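Local coordinates for Mono(ADP-ribosyl)transferase SpvB (Salmonella typhimurium, PDB 2GWM), which probably transfers ADP-ribose from NAD(+) to an arginine of host actin through this C-terminal mono-ADP-ribosyltransferase domain, blocking filament assembly and so collapsing the cytoskeleton, at residues L124-E129 with I194-L199; D115-N120 with L177-D182; E66-L71 with K133-G138; Y11-Y16 with V140-G145; G82-K87 with I119-L124. All blocks are in the same frame, centred on the assembly; numbering follows the deposited sequence.

Contact 1 of 5, residues L124-E129 with I194-L199; sequences LNIYLE and INMRVL
Leu124 to Tyr127 and Ile194 to Arg197 run alongside each other as parallel neighbours in the middle of the mixed five-stranded sheet of the ADP-ribosyltransferase fold; every other junction of that sheet is antiparallel. Four nearly straight backbone bonds establish the register: Asn125 N to Ile194 O, Met196 N to Asn125 O, Tyr127 N to Met196 O and Val198 N to Tyr127 O. Beyond them a water continues the ladder, accepting from Glu129 N and donating to Val198 O. On the face carrying Leu124, Ile126, Ile194 and Met196 the packing is apolar, with Leu124 CD2 3.8 Å from Ile194 CB. Val198 CG2 touches both Ile126 CG2 and Leu128 CD2, the latter at 3.5 Å.

On the opposite face Arg197 carries the contact. Its CB passes Tyr127 O, and CG, anti to the backbone N (chi1 -176°), follows at 3.8 Å from that oxygen. Past the bend at chi3, NE forms a salt bridge with Glu160 of strand 155-164. CZ comes to 3.8 Å from Tyr127 CB, which lies over one guanidinium face, and the guanidinium and phenol planes differ by only 7°. NH2 lies 3.9 Å from Tyr127 CD2. Glu129 divides its carboxylate, OE1 pairing with Arg77, while its OE2 meets Arg197 NH1 at 2.9 Å in a salt bridge whose hydrogen bond is weak and bent (124°).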
# COMPACT_ATOMS: atom_id res chain seq x y z
N LEU A 124 4.44 7.65 -7.73
CA LEU A 124 3.04 8.09 -7.57
C LEU A 124 2.93 9.27 -6.63
O LEU A 124 3.44 9.26 -5.50
CB LEU A 124 2.22 6.95 -6.97
CG LEU A 124 2.27 5.65 -7.71
CD1 LEU A 124 1.35 4.61 -7.05
CD2 LEU A 124 2.00 5.73 -9.17
N ASN A 125 2.24 10.32 -7.09
CA ASN A 125 1.94 11.50 -6.35
C ASN A 125 0.44 11.45 -6.16
O ASN A 125 -0.28 11.60 -7.07
CB ASN A 125 2.34 12.73 -7.23
CG ASN A 125 2.06 14.05 -6.58
OD1 ASN A 125 2.39 14.27 -5.40
ND2 ASN A 125 1.47 14.99 -7.37
N ILE A 126 0.03 11.09 -4.95
CA ILE A 126 -1.35 10.71 -4.64
C ILE A 126 -2.06 11.74 -3.81
O ILE A 126 -1.77 11.89 -2.61
CB ILE A 126 -1.37 9.35 -3.90
CG1 ILE A 126 -0.65 8.27 -4.67
CG2 ILE A 126 -2.81 8.93 -3.65
CD1 ILE A 126 -0.52 6.98 -3.92
N TYR A 127 -2.97 12.48 -4.43
CA TYR A 127 -3.74 13.49 -3.74
C TYR A 127 -4.87 12.87 -2.95
O TYR A 127 -5.52 11.94 -3.41
CB TYR A 127 -4.29 14.50 -4.72
CG TYR A 127 -3.15 15.31 -5.35
CD1 TYR A 127 -2.43 16.22 -4.58
CD2 TYR A 127 -2.74 15.10 -6.67
CE1 TYR A 127 -1.43 16.99 -5.13
CE2 TYR A 127 -1.70 15.82 -7.23
CZ TYR A 127 -1.02 16.76 -6.45
OH TYR A 127 0.01 17.49 -7.04
N LEU A 128 -5.15 13.46 -1.81
CA LEU A 128 -6.16 12.97 -0.90
C LEU A 128 -7.15 14.03 -0.60
O LEU A 128 -6.77 15.18 -0.49
CB LEU A 128 -5.52 12.58 0.44
CG LEU A 128 -4.41 11.53 0.32
CD1 LEU A 128 -3.85 11.27 1.71
CD2 LEU A 128 -4.86 10.22 -0.34
N GLU A 129 -8.42 13.68 -0.52
CA GLU A 129 -9.46 14.60 -0.06
C GLU A 129 -9.82 14.31 1.38
O GLU A 129 -9.57 13.22 1.88
CB GLU A 129 -10.71 14.48 -0.93
CG GLU A 129 -10.55 14.93 -2.35
CD GLU A 129 -9.97 16.31 -2.45
OE1 GLU A 129 -10.55 17.22 -1.79
OE2 GLU A 129 -8.94 16.49 -3.16
N ILE A 194 3.20 9.59 -11.89
CA ILE A 194 1.78 9.45 -12.10
C ILE A 194 1.13 10.22 -10.99
O ILE A 194 1.30 9.93 -9.82
CB ILE A 194 1.28 8.02 -12.10
CG1 ILE A 194 2.04 7.19 -13.10
CG2 ILE A 194 -0.22 8.01 -12.42
CD1 ILE A 194 1.62 5.73 -13.14
N ASN A 195 0.35 11.23 -11.39
CA ASN A 195 -0.46 12.06 -10.49
C ASN A 195 -1.83 11.40 -10.39
O ASN A 195 -2.53 11.24 -11.40
CB ASN A 195 -0.57 13.49 -11.01
CG ASN A 195 0.76 14.15 -11.13
OD1 ASN A 195 1.20 14.57 -12.25
ND2 ASN A 195 1.40 14.33 -10.00
N MET A 196 -2.20 11.05 -9.18
CA MET A 196 -3.40 10.27 -8.88
C MET A 196 -4.20 10.96 -7.81
O MET A 196 -3.68 11.78 -7.06
CB MET A 196 -3.04 8.89 -8.25
CG MET A 196 -2.17 8.10 -9.03
SD MET A 196 -2.01 6.52 -8.27
CE MET A 196 -1.92 5.54 -9.68
N ARG A 197 -5.47 10.53 -7.64
CA ARG A 197 -6.31 11.05 -6.59
C ARG A 197 -7.12 9.93 -5.98
O ARG A 197 -7.73 9.16 -6.73
CB ARG A 197 -7.25 12.12 -7.13
CG ARG A 197 -8.09 12.80 -6.08
CD ARG A 197 -8.84 14.03 -6.62
NE ARG A 197 -7.95 14.91 -7.31
CZ ARG A 197 -7.16 15.81 -6.75
NH1 ARG A 197 -7.21 16.06 -5.45
NH2 ARG A 197 -6.28 16.41 -7.53
N VAL A 198 -7.10 9.82 -4.66
CA VAL A 198 -7.99 8.83 -3.99
C VAL A 198 -9.43 9.35 -4.05
O VAL A 198 -9.67 10.51 -3.74
CB VAL A 198 -7.53 8.56 -2.56
CG1 VAL A 198 -8.58 7.69 -1.82
CG2 VAL A 198 -6.21 7.84 -2.55
N LEU A 199 -10.38 8.52 -4.52
CA LEU A 199 -11.79 8.84 -4.48
C LEU A 199 -12.43 8.27 -3.24
O LEU A 199 -12.50 7.06 -3.12
CB LEU A 199 -12.51 8.29 -5.74
CG LEU A 199 -11.89 8.72 -7.07
CD1 LEU A 199 -12.50 8.03 -8.31
CD2 LEU A 199 -12.04 10.22 -7.25
O HOH W 1 -9.24 11.12 -1.08

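Contact 2 of 5, residues D115-N120 with L177-D182; sequences DKAWIN and LRLSDD
Ala117 and Leu179 form a single backbone bridge between two irregular loops, and the close packing is concentrated there and at Ser180. Ala117 N donates to Arg178 O, and Ser180 N returns a short bond of 2.7 Å to Ala117 O. The side chain of Ser180 then works in two directions. With OG set between its own backbone N and carbonyl carbon (chi1 67°), it accepts a nearly straight bond from Ile119 N at 3.1 Å and gives a weak one to Asp182 OD1. Its CB meanwhile stands over one face of the Trp118 indole, 4.0 Å from the centroid of the five-membered ring and 25° off the normal, a CH-pi contact. Asp182 approaches the six-membered part of the indole, its CG 3.2 Å from Trp118 CZ3, while its OD2 is bonded to Thr184.

The solvent side is looser. Arg178 is exposed, and its NH2 lies 3.8 Å from Lys116 NZ, a like-charge approach that probably costs energy. Asp115 OD2 could offset part of this, but stays 4.5 Å from Arg178 NH1 and well out of the guanidinium plane. A water holds Lys116 NZ and Asp181 N only weakly.

Ser113 OG accepts from Asp115 N and Lys116 N, tying this loop to the Ser-Thr-Ser motif that begins at Ser111, a predicted active-site residue; the motif is shared by ADP-ribosyltransferases of the Arg-Ser-Glu class.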
# COMPACT_ATOMS: atom_id res chain seq x y z
N ASP A 115 5.85 11.78 3.49
CA ASP A 115 7.11 12.57 3.56
C ASP A 115 7.91 12.43 2.34
O ASP A 115 8.53 13.40 1.92
CB ASP A 115 8.00 12.08 4.72
CG ASP A 115 7.48 12.47 6.08
OD1 ASP A 115 6.47 13.22 6.19
OD2 ASP A 115 8.13 12.03 7.05
N LYS A 116 8.00 11.24 1.77
CA LYS A 116 8.87 11.02 0.64
C LYS A 116 8.54 9.78 -0.17
O LYS A 116 7.89 8.86 0.32
CB LYS A 116 10.29 10.93 1.16
CG LYS A 116 10.59 9.59 1.77
CD LYS A 116 12.02 9.56 2.26
CE LYS A 116 12.14 9.54 3.79
NZ LYS A 116 13.60 9.48 4.21
N ALA A 117 8.97 9.74 -1.42
CA ALA A 117 8.87 8.47 -2.18
C ALA A 117 10.24 7.85 -2.32
O ALA A 117 11.24 8.54 -2.54
CB ALA A 117 8.35 8.74 -3.52
N TRP A 118 10.27 6.53 -2.23
CA TRP A 118 11.45 5.77 -2.57
C TRP A 118 11.52 5.63 -4.06
O TRP A 118 10.61 5.19 -4.74
CB TRP A 118 11.44 4.40 -1.88
CG TRP A 118 11.73 4.62 -0.39
CD1 TRP A 118 10.88 5.17 0.55
CD2 TRP A 118 12.96 4.40 0.26
NE1 TRP A 118 11.52 5.25 1.76
CE2 TRP A 118 12.80 4.78 1.61
CE3 TRP A 118 14.18 3.87 -0.14
CZ2 TRP A 118 13.81 4.66 2.54
CZ3 TRP A 118 15.20 3.76 0.78
CH2 TRP A 118 15.00 4.14 2.12
N ILE A 119 12.65 6.06 -4.58
CA ILE A 119 12.84 6.09 -6.04
C ILE A 119 12.66 4.71 -6.65
O ILE A 119 13.11 3.69 -6.08
CB ILE A 119 14.20 6.65 -6.33
CG1 ILE A 119 14.31 8.13 -5.92
CG2 ILE A 119 14.58 6.43 -7.83
CD1 ILE A 119 15.68 8.70 -5.91
N ASN A 120 11.95 4.67 -7.76
CA ASN A 120 11.71 3.51 -8.55
C ASN A 120 11.34 3.96 -9.96
O ASN A 120 11.37 5.16 -10.23
CB ASN A 120 10.56 2.69 -7.95
CG ASN A 120 10.73 1.22 -8.10
OD1 ASN A 120 11.17 0.72 -9.15
ND2 ASN A 120 10.37 0.46 -7.00
N LEU A 177 8.76 17.03 -5.65
CA LEU A 177 8.53 15.84 -4.77
C LEU A 177 9.71 15.69 -3.79
O LEU A 177 10.81 16.04 -4.08
CB LEU A 177 8.29 14.59 -5.64
CG LEU A 177 7.15 14.67 -6.66
CD1 LEU A 177 7.05 13.46 -7.52
CD2 LEU A 177 5.81 14.94 -6.03
N ARG A 178 9.50 15.13 -2.59
CA ARG A 178 10.65 14.76 -1.72
C ARG A 178 10.90 13.27 -1.98
O ARG A 178 10.00 12.46 -1.99
CB ARG A 178 10.40 14.96 -0.19
CG ARG A 178 11.68 14.60 0.69
CD ARG A 178 11.55 14.98 2.19
NE ARG A 178 12.04 13.94 3.12
CZ ARG A 178 11.78 13.89 4.43
NH1 ARG A 178 11.05 14.84 5.02
NH2 ARG A 178 12.26 12.89 5.18
N LEU A 179 12.11 12.99 -2.37
CA LEU A 179 12.50 11.64 -2.73
C LEU A 179 13.41 11.10 -1.64
O LEU A 179 14.13 11.85 -0.98
CB LEU A 179 13.26 11.68 -4.07
CG LEU A 179 12.37 12.22 -5.20
CD1 LEU A 179 13.26 12.41 -6.44
CD2 LEU A 179 11.19 11.31 -5.51
N SER A 180 13.42 9.78 -1.53
CA SER A 180 14.41 9.03 -0.77
C SER A 180 15.82 9.41 -1.18
O SER A 180 16.06 9.65 -2.34
CB SER A 180 14.25 7.52 -1.10
OG SER A 180 14.60 7.17 -2.50
N ASP A 181 16.72 9.55 -0.23
CA ASP A 181 18.11 9.91 -0.56
C ASP A 181 19.04 8.90 0.11
O ASP A 181 20.15 9.24 0.53
CB ASP A 181 18.45 11.37 -0.20
CG ASP A 181 19.69 11.90 -0.97
OD1 ASP A 181 19.98 11.47 -2.14
OD2 ASP A 181 20.38 12.81 -0.41
N ASP A 182 18.60 7.66 0.11
CA ASP A 182 19.33 6.55 0.68
C ASP A 182 20.56 6.17 -0.18
O ASP A 182 20.90 6.84 -1.18
CB ASP A 182 18.40 5.36 0.79
CG ASP A 182 17.88 4.91 -0.57
OD1 ASP A 182 16.98 5.58 -1.12
OD2 ASP A 182 18.38 3.89 -1.10
O HOH W 2 15.37 7.68 1.96

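Contact 3 of 5, residues E66-L71 with K133-G138; sequences EGLSSL and KGRILG
Leu71, just beyond helix 50-69, brings its CA to 6.3 Å from Arg135 CA, so the C-terminal part of the helix abuts the short strand 135-136 without a backbone bond across the contact. Arg135 meets the carbonyls there: its CG is 3.2 Å from Leu68 O, and NE makes a weak, bent bond to Leu71 O (124°). NH1 turns back to its own chain, bonding Gly134 O at 2.9 Å from above that carbonyl plane, and also His132 O. NH2 donates to a water that in turn donates to Ser69 O. Several backbone oxygens lie near the guanidinium, and Glu73 adds a long, weak ion pair, which would suit its positive charge. Next to these polar contacts Leu137 CD1 meets Leu68 CD1 at 3.7 Å and Leu71 CD1 at 3.9 Å, though a strained Leu137 conformation makes its methyl positions less certain. Ile5 and Leu8 of helix 3-24 pack on Leu71, while Arg135 and Leu137 bond through their backbones to Leu150 of strand 149-151 and Glu148, a predicted active-site residue.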
# COMPACT_ATOMS: atom_id res chain seq x y z
N GLU A 66 -9.69 -2.73 11.10
CA GLU A 66 -10.33 -2.00 12.19
C GLU A 66 -9.26 -1.33 13.06
O GLU A 66 -9.47 -0.19 13.49
CB GLU A 66 -11.20 -2.92 13.01
CG GLU A 66 -11.73 -2.29 14.28
CD GLU A 66 -12.62 -1.12 14.07
OE1 GLU A 66 -13.20 -1.04 12.96
OE2 GLU A 66 -12.69 -0.28 15.03
N GLY A 67 -8.15 -2.02 13.34
CA GLY A 67 -7.09 -1.37 14.06
C GLY A 67 -6.64 -0.11 13.34
O GLY A 67 -6.46 0.93 13.91
N LEU A 68 -6.48 -0.22 12.03
CA LEU A 68 -6.06 0.92 11.25
C LEU A 68 -7.05 2.05 11.35
O LEU A 68 -6.67 3.21 11.57
CB LEU A 68 -5.92 0.49 9.81
CG LEU A 68 -5.43 1.53 8.81
CD1 LEU A 68 -4.08 2.03 9.11
CD2 LEU A 68 -5.45 0.96 7.42
N SER A 69 -8.33 1.73 11.12
CA SER A 69 -9.38 2.74 11.15
C SER A 69 -9.40 3.49 12.50
O SER A 69 -9.77 4.67 12.56
CB SER A 69 -10.70 2.10 10.80
OG SER A 69 -11.80 2.99 10.82
N SER A 70 -9.01 2.84 13.59
CA SER A 70 -9.13 3.42 14.91
C SER A 70 -8.02 4.40 15.22
O SER A 70 -8.08 5.12 16.22
CB SER A 70 -9.15 2.31 15.95
OG SER A 70 -7.86 1.75 16.12
N LEU A 71 -7.03 4.48 14.33
CA LEU A 71 -5.96 5.41 14.52
C LEU A 71 -6.40 6.82 14.16
O LEU A 71 -7.37 7.03 13.43
CB LEU A 71 -4.76 5.02 13.65
CG LEU A 71 -4.07 3.69 13.96
CD1 LEU A 71 -2.89 3.39 13.06
CD2 LEU A 71 -3.61 3.62 15.38
N LYS A 133 -9.57 7.25 4.04
CA LYS A 133 -9.39 6.14 5.00
C LYS A 133 -7.94 5.86 5.37
O LYS A 133 -7.64 4.95 6.14
CB LYS A 133 -10.02 4.87 4.42
CG LYS A 133 -11.54 4.94 4.38
CD LYS A 133 -12.09 3.61 3.93
CE LYS A 133 -13.63 3.59 3.98
NZ LYS A 133 -14.13 3.58 5.36
N GLY A 134 -7.02 6.64 4.84
CA GLY A 134 -5.64 6.45 5.18
C GLY A 134 -5.31 6.91 6.58
O GLY A 134 -5.85 7.91 7.06
N ARG A 135 -4.41 6.22 7.25
CA ARG A 135 -4.02 6.59 8.59
C ARG A 135 -2.53 6.47 8.79
O ARG A 135 -1.87 5.54 8.29
CB ARG A 135 -4.72 5.71 9.63
CG ARG A 135 -6.22 5.75 9.61
CD ARG A 135 -6.70 7.04 10.18
NE ARG A 135 -8.16 7.05 10.28
CZ ARG A 135 -8.99 7.36 9.28
NH1 ARG A 135 -8.53 7.67 8.08
NH2 ARG A 135 -10.30 7.37 9.48
N ILE A 136 -1.97 7.46 9.45
CA ILE A 136 -0.57 7.42 9.80
C ILE A 136 -0.36 6.39 10.91
O ILE A 136 -1.06 6.37 11.91
CB ILE A 136 -0.09 8.80 10.32
CG1 ILE A 136 -0.10 9.82 9.16
CG2 ILE A 136 1.27 8.69 11.00
CD1 ILE A 136 0.91 9.70 8.15
N LEU A 137 0.62 5.53 10.71
CA LEU A 137 0.82 4.41 11.63
C LEU A 137 1.50 4.85 12.90
O LEU A 137 1.17 4.35 13.99
CB LEU A 137 1.64 3.33 10.98
CG LEU A 137 1.00 2.14 10.28
CD1 LEU A 137 -0.52 2.04 10.25
CD2 LEU A 137 1.71 1.48 9.26
N GLY A 138 2.45 5.76 12.77
CA GLY A 138 3.23 6.19 13.91
C GLY A 138 3.90 4.98 14.57
O GLY A 138 4.53 4.17 13.89
O HOH W 3 -11.85 6.01 11.45

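Contact 4 of 5, residues Y11-Y16 with V140-G145; sequences YSAQGY and VAHFKG
Helix 3-24 presents Ser12 and Ala13 to His142, in the loop that joins strand 135-136 to strand 149-151 and leads toward Glu148, a predicted active-site residue. The contact is small, 172 Å² in all, and rests on one hydrogen bond and one ring face. Ser12 OG, anti to the backbone N (chi1 174°), projects from the helix and accepts from His142 N at 2.9 Å, with an N-H...O angle of 158°. The same oxygen lies 3.5 Å from Ala141 CA, so the loop backbone passes directly across the end of the serine. One residue on, Ala13 CB sits over one face of the imidazole, offset toward the rim. It is 3.9 Å from the ring centroid and 27° off the normal, a CH-pi contact, and its shortest approach is 3.6 Å to His142 ND1.

By position, the loop corresponds to the ADP-ribosylating turn-turn loop, which in this enzyme family precedes the Glu-x-Glu motif and commonly helps to recognise the protein substrate. Its path is also fixed from within: Lys144 NZ donates to Ala141 O at 2.9 Å, and the same ammonium forms a salt bridge with Asp139. His142 CD2 lies over the centre of the Phe143 ring, 3.7 Å above its plane. On the helix side a wider pi-type turn spans the contact, marked by Tyr16 N bonding to Tyr11 O rather than to Ser12 O.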
# COMPACT_ATOMS: atom_id res chain seq x y z
N TYR A 11 0.60 -7.20 11.10
CA TYR A 11 0.55 -6.86 9.69
C TYR A 11 1.82 -6.11 9.29
O TYR A 11 2.47 -6.45 8.32
CB TYR A 11 -0.69 -5.98 9.41
CG TYR A 11 -0.61 -5.45 8.00
CD1 TYR A 11 -1.10 -6.18 6.94
CD2 TYR A 11 -0.01 -4.24 7.74
CE1 TYR A 11 -0.96 -5.70 5.62
CE2 TYR A 11 0.14 -3.78 6.42
CZ TYR A 11 -0.31 -4.51 5.39
OH TYR A 11 -0.14 -4.02 4.09
N SER A 12 2.10 -5.04 10.02
CA SER A 12 3.27 -4.19 9.71
C SER A 12 4.59 -4.98 9.78
O SER A 12 5.47 -4.80 8.94
CB SER A 12 3.28 -2.96 10.64
OG SER A 12 4.45 -2.17 10.47
N ALA A 13 4.72 -5.81 10.80
CA ALA A 13 5.94 -6.58 10.99
C ALA A 13 6.13 -7.66 9.95
O ALA A 13 7.24 -7.86 9.43
CB ALA A 13 5.91 -7.22 12.32
N GLN A 14 5.06 -8.38 9.66
CA GLN A 14 5.19 -9.57 8.82
C GLN A 14 3.94 -9.99 8.06
O GLN A 14 4.07 -10.63 7.02
CB GLN A 14 5.67 -10.74 9.66
CG GLN A 14 4.75 -11.08 10.81
CD GLN A 14 5.49 -12.00 11.76
OE1 GLN A 14 5.85 -13.08 11.35
NE2 GLN A 14 5.82 -11.54 13.00
N GLY A 15 2.74 -9.67 8.55
CA GLY A 15 1.58 -10.21 7.93
C GLY A 15 1.37 -9.66 6.55
O GLY A 15 0.72 -10.29 5.73
N TYR A 16 1.92 -8.47 6.29
CA TYR A 16 1.75 -7.84 4.98
C TYR A 16 2.22 -8.75 3.86
O TYR A 16 1.65 -8.72 2.77
CB TYR A 16 2.52 -6.50 4.94
CG TYR A 16 4.00 -6.65 4.91
CD1 TYR A 16 4.65 -6.89 3.71
CD2 TYR A 16 4.75 -6.69 6.07
CE1 TYR A 16 5.98 -7.10 3.67
CE2 TYR A 16 6.08 -6.93 6.05
CZ TYR A 16 6.69 -7.13 4.84
OH TYR A 16 8.02 -7.38 4.86
N VAL A 140 2.71 2.37 15.76
CA VAL A 140 2.17 1.06 15.39
C VAL A 140 3.09 0.37 14.39
O VAL A 140 3.14 -0.86 14.32
CB VAL A 140 0.78 1.19 14.84
CG1 VAL A 140 0.31 -0.14 14.33
CG2 VAL A 140 -0.11 1.66 15.95
N ALA A 141 3.82 1.15 13.59
CA ALA A 141 4.69 0.55 12.58
C ALA A 141 5.77 -0.25 13.27
O ALA A 141 6.32 0.18 14.31
CB ALA A 141 5.34 1.65 11.74
N HIS A 142 6.18 -1.35 12.67
CA HIS A 142 7.17 -2.20 13.30
C HIS A 142 8.50 -1.51 13.37
O HIS A 142 9.15 -1.50 14.43
CB HIS A 142 7.33 -3.51 12.55
CG HIS A 142 8.20 -4.48 13.26
ND1 HIS A 142 7.82 -5.06 14.46
CD2 HIS A 142 9.47 -4.88 13.03
CE1 HIS A 142 8.80 -5.84 14.88
NE2 HIS A 142 9.81 -5.74 14.04
N PHE A 143 8.94 -0.98 12.23
CA PHE A 143 10.17 -0.22 12.18
C PHE A 143 9.80 1.26 12.25
O PHE A 143 8.90 1.72 11.56
CB PHE A 143 10.93 -0.55 10.90
CG PHE A 143 11.50 -1.95 10.89
CD1 PHE A 143 12.51 -2.31 11.74
CD2 PHE A 143 11.05 -2.91 9.99
CE1 PHE A 143 13.04 -3.61 11.73
CE2 PHE A 143 11.56 -4.19 9.99
CZ PHE A 143 12.59 -4.53 10.85
N LYS A 144 10.52 1.98 13.10
CA LYS A 144 10.17 3.34 13.46
C LYS A 144 10.92 4.31 12.56
O LYS A 144 11.88 3.92 11.87
CB LYS A 144 10.50 3.59 14.93
CG LYS A 144 10.11 2.45 15.87
CD LYS A 144 8.61 2.19 15.93
CE LYS A 144 8.35 0.85 16.66
NZ LYS A 144 6.97 0.60 17.09
N GLY A 145 10.47 5.55 12.53
CA GLY A 145 11.25 6.61 11.89
C GLY A 145 11.14 6.66 10.37
O GLY A 145 11.98 7.26 9.70

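Contact 5 of 5, residues G82-K87 with I119-L124; sequences GLKLDK and INDTIL
Leu83 and Thr122 form an antiparallel hydrogen-bonded pair, the last rung before strand 78-83 gives way to a turn. Of its two backbone bonds, Leu83 N to Thr122 O is the straighter (169°) and Thr122 N to Leu83 O the more bent (144°). Gly82 faces Ile123 in the neighbouring non-hydrogen-bonded pair, its CA 3.4 Å from Thr122 O.

Hydrogen bonds to the Asp121 carboxylate form the second group. OD1 accepts from Leu85 N at 2.9 Å with its syn lone pair, and also from Thr122 OG1 nearly in line with the C-O bond. OD2 takes Asp86 N, likewise at 2.9 Å, from the syn side but tilted out of the carboxylate plane. These bonds fasten the turn at residues 84-86 to the start of strand 122-127.

Charges complicate the site. Asp86 OD2 comes to 3.3 Å from Asp121 OD2, an approach probably eased by Arg192, which forms a salt bridge with Asp86 OD1 and a hydrogen bond with Thr122 OG1. A water joins Lys84 NZ to Asp121 OD2, 2.6 Å from each.

Apolar contacts complete the pairing: Leu83 CD1 meets Leu124 CD1 at 3.7 Å, and Leu85 CD1 lies 3.9 Å from Thr122 CG2. Strand 78-83 carries Arg81, a predicted active-site residue, so this outer strand pair probably supplies the arginine of the Arg-Ser-Glu signature, as in other transferases of that class.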
# COMPACT_ATOMS: atom_id res chain seq x y z
N GLY A 82 6.69 5.03 -4.43
CA GLY A 82 7.50 4.50 -5.53
C GLY A 82 7.06 3.08 -5.85
O GLY A 82 6.88 2.25 -4.91
N LEU A 83 6.83 2.78 -7.14
CA LEU A 83 6.46 1.44 -7.66
C LEU A 83 7.38 1.02 -8.81
O LEU A 83 7.88 1.83 -9.59
CB LEU A 83 5.01 1.39 -8.23
CG LEU A 83 3.75 1.54 -7.40
CD1 LEU A 83 2.55 1.32 -8.29
CD2 LEU A 83 3.74 0.56 -6.27
N LYS A 84 7.57 -0.28 -8.97
CA LYS A 84 8.20 -0.82 -10.12
C LYS A 84 7.09 -1.29 -10.99
O LYS A 84 6.44 -2.32 -10.68
CB LYS A 84 9.09 -1.97 -9.69
CG LYS A 84 9.96 -2.44 -10.75
CD LYS A 84 10.85 -3.56 -10.27
CE LYS A 84 12.00 -3.76 -11.22
NZ LYS A 84 11.60 -3.70 -12.69
N LEU A 85 6.80 -0.55 -12.06
CA LEU A 85 5.79 -0.96 -13.03
C LEU A 85 6.30 -1.44 -14.35
O LEU A 85 5.51 -1.93 -15.15
CB LEU A 85 4.81 0.18 -13.33
CG LEU A 85 3.90 0.67 -12.23
CD1 LEU A 85 2.99 1.79 -12.83
CD2 LEU A 85 3.08 -0.47 -11.64
N ASP A 86 7.61 -1.38 -14.61
CA ASP A 86 8.13 -1.71 -15.91
C ASP A 86 8.55 -3.17 -16.08
O ASP A 86 9.20 -3.50 -17.07
CB ASP A 86 9.28 -0.77 -16.29
CG ASP A 86 8.80 0.62 -16.55
OD1 ASP A 86 7.81 0.76 -17.24
OD2 ASP A 86 9.41 1.58 -16.09
N LYS A 87 8.10 -4.03 -15.17
CA LYS A 87 8.30 -5.49 -15.31
C LYS A 87 7.39 -6.04 -16.42
O LYS A 87 6.20 -5.73 -16.44
CB LYS A 87 7.95 -6.21 -14.01
CG LYS A 87 8.58 -5.63 -12.74
CD LYS A 87 8.66 -6.59 -11.55
CE LYS A 87 7.38 -7.38 -11.32
NZ LYS A 87 7.61 -8.61 -10.48
N ILE A 119 12.65 6.06 -4.58
CA ILE A 119 12.84 6.09 -6.04
C ILE A 119 12.66 4.71 -6.65
O ILE A 119 13.11 3.69 -6.08
CB ILE A 119 14.20 6.65 -6.33
CG1 ILE A 119 14.31 8.13 -5.92
CG2 ILE A 119 14.58 6.43 -7.83
CD1 ILE A 119 15.68 8.70 -5.91
N ASN A 120 11.95 4.67 -7.76
CA ASN A 120 11.71 3.51 -8.55
C ASN A 120 11.34 3.96 -9.96
O ASN A 120 11.37 5.16 -10.23
CB ASN A 120 10.56 2.69 -7.95
CG ASN A 120 10.73 1.22 -8.10
OD1 ASN A 120 11.17 0.72 -9.15
ND2 ASN A 120 10.37 0.46 -7.00
N ASP A 121 11.00 3.04 -10.84
CA ASP A 121 10.65 3.47 -12.20
C ASP A 121 9.45 4.40 -12.27
O ASP A 121 9.35 5.25 -13.16
CB ASP A 121 10.60 2.32 -13.22
CG ASP A 121 9.42 1.32 -13.06
OD1 ASP A 121 8.28 1.77 -12.86
OD2 ASP A 121 9.68 0.06 -13.18
N THR A 122 8.55 4.27 -11.31
CA THR A 122 7.34 5.05 -11.24
C THR A 122 7.23 5.72 -9.88
O THR A 122 7.34 5.04 -8.84
CB THR A 122 6.13 4.14 -11.48
OG1 THR A 122 6.25 3.52 -12.74
CG2 THR A 122 4.86 4.91 -11.40
N ILE A 123 6.97 7.01 -9.84
CA ILE A 123 6.65 7.71 -8.64
C ILE A 123 5.20 8.10 -8.71
O ILE A 123 4.74 8.76 -9.65
CB ILE A 123 7.47 9.02 -8.46
CG1 ILE A 123 8.97 8.78 -8.60
CG2 ILE A 123 7.18 9.70 -7.13
CD1 ILE A 123 9.53 7.72 -7.73
N LEU A 124 4.44 7.65 -7.73
CA LEU A 124 3.04 8.09 -7.57
C LEU A 124 2.93 9.27 -6.63
O LEU A 124 3.44 9.26 -5.50
CB LEU A 124 2.22 6.95 -6.97
CG LEU A 124 2.27 5.65 -7.71
CD1 LEU A 124 1.35 4.61 -7.05
CD2 LEU A 124 2.00 5.73 -9.17
O HOH W 4 10.14 2.23 -4.27
O HOH W 5 11.99 -1.12 -13.06

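Contacts 1 and 5 share strand 122-127 and Leu124, joining strands 78-83, 122-127 and 192-198 of one sheet, with centres about 15 Å apart; all distances here run between centres. Along the chain contact 5 closes before contact 1 opens. Contact 2, about 11 Å from contact 5, shares Ile119 and Asn120 with it and packs Ala117 and Leu177 against Ile123. Contacts 3 and 4, about 13 Å apart, touch through Leu71 and Val140. Contact 4 closes the longest span, from helix 3-24 to the loop after strand 135-136, and contains contacts 3 and 5 within it. Contacts 1 and 5 lie on the Arg81 side, 3 and 4 on the Glu148 side; in this family these residues probably serve a single NAD site.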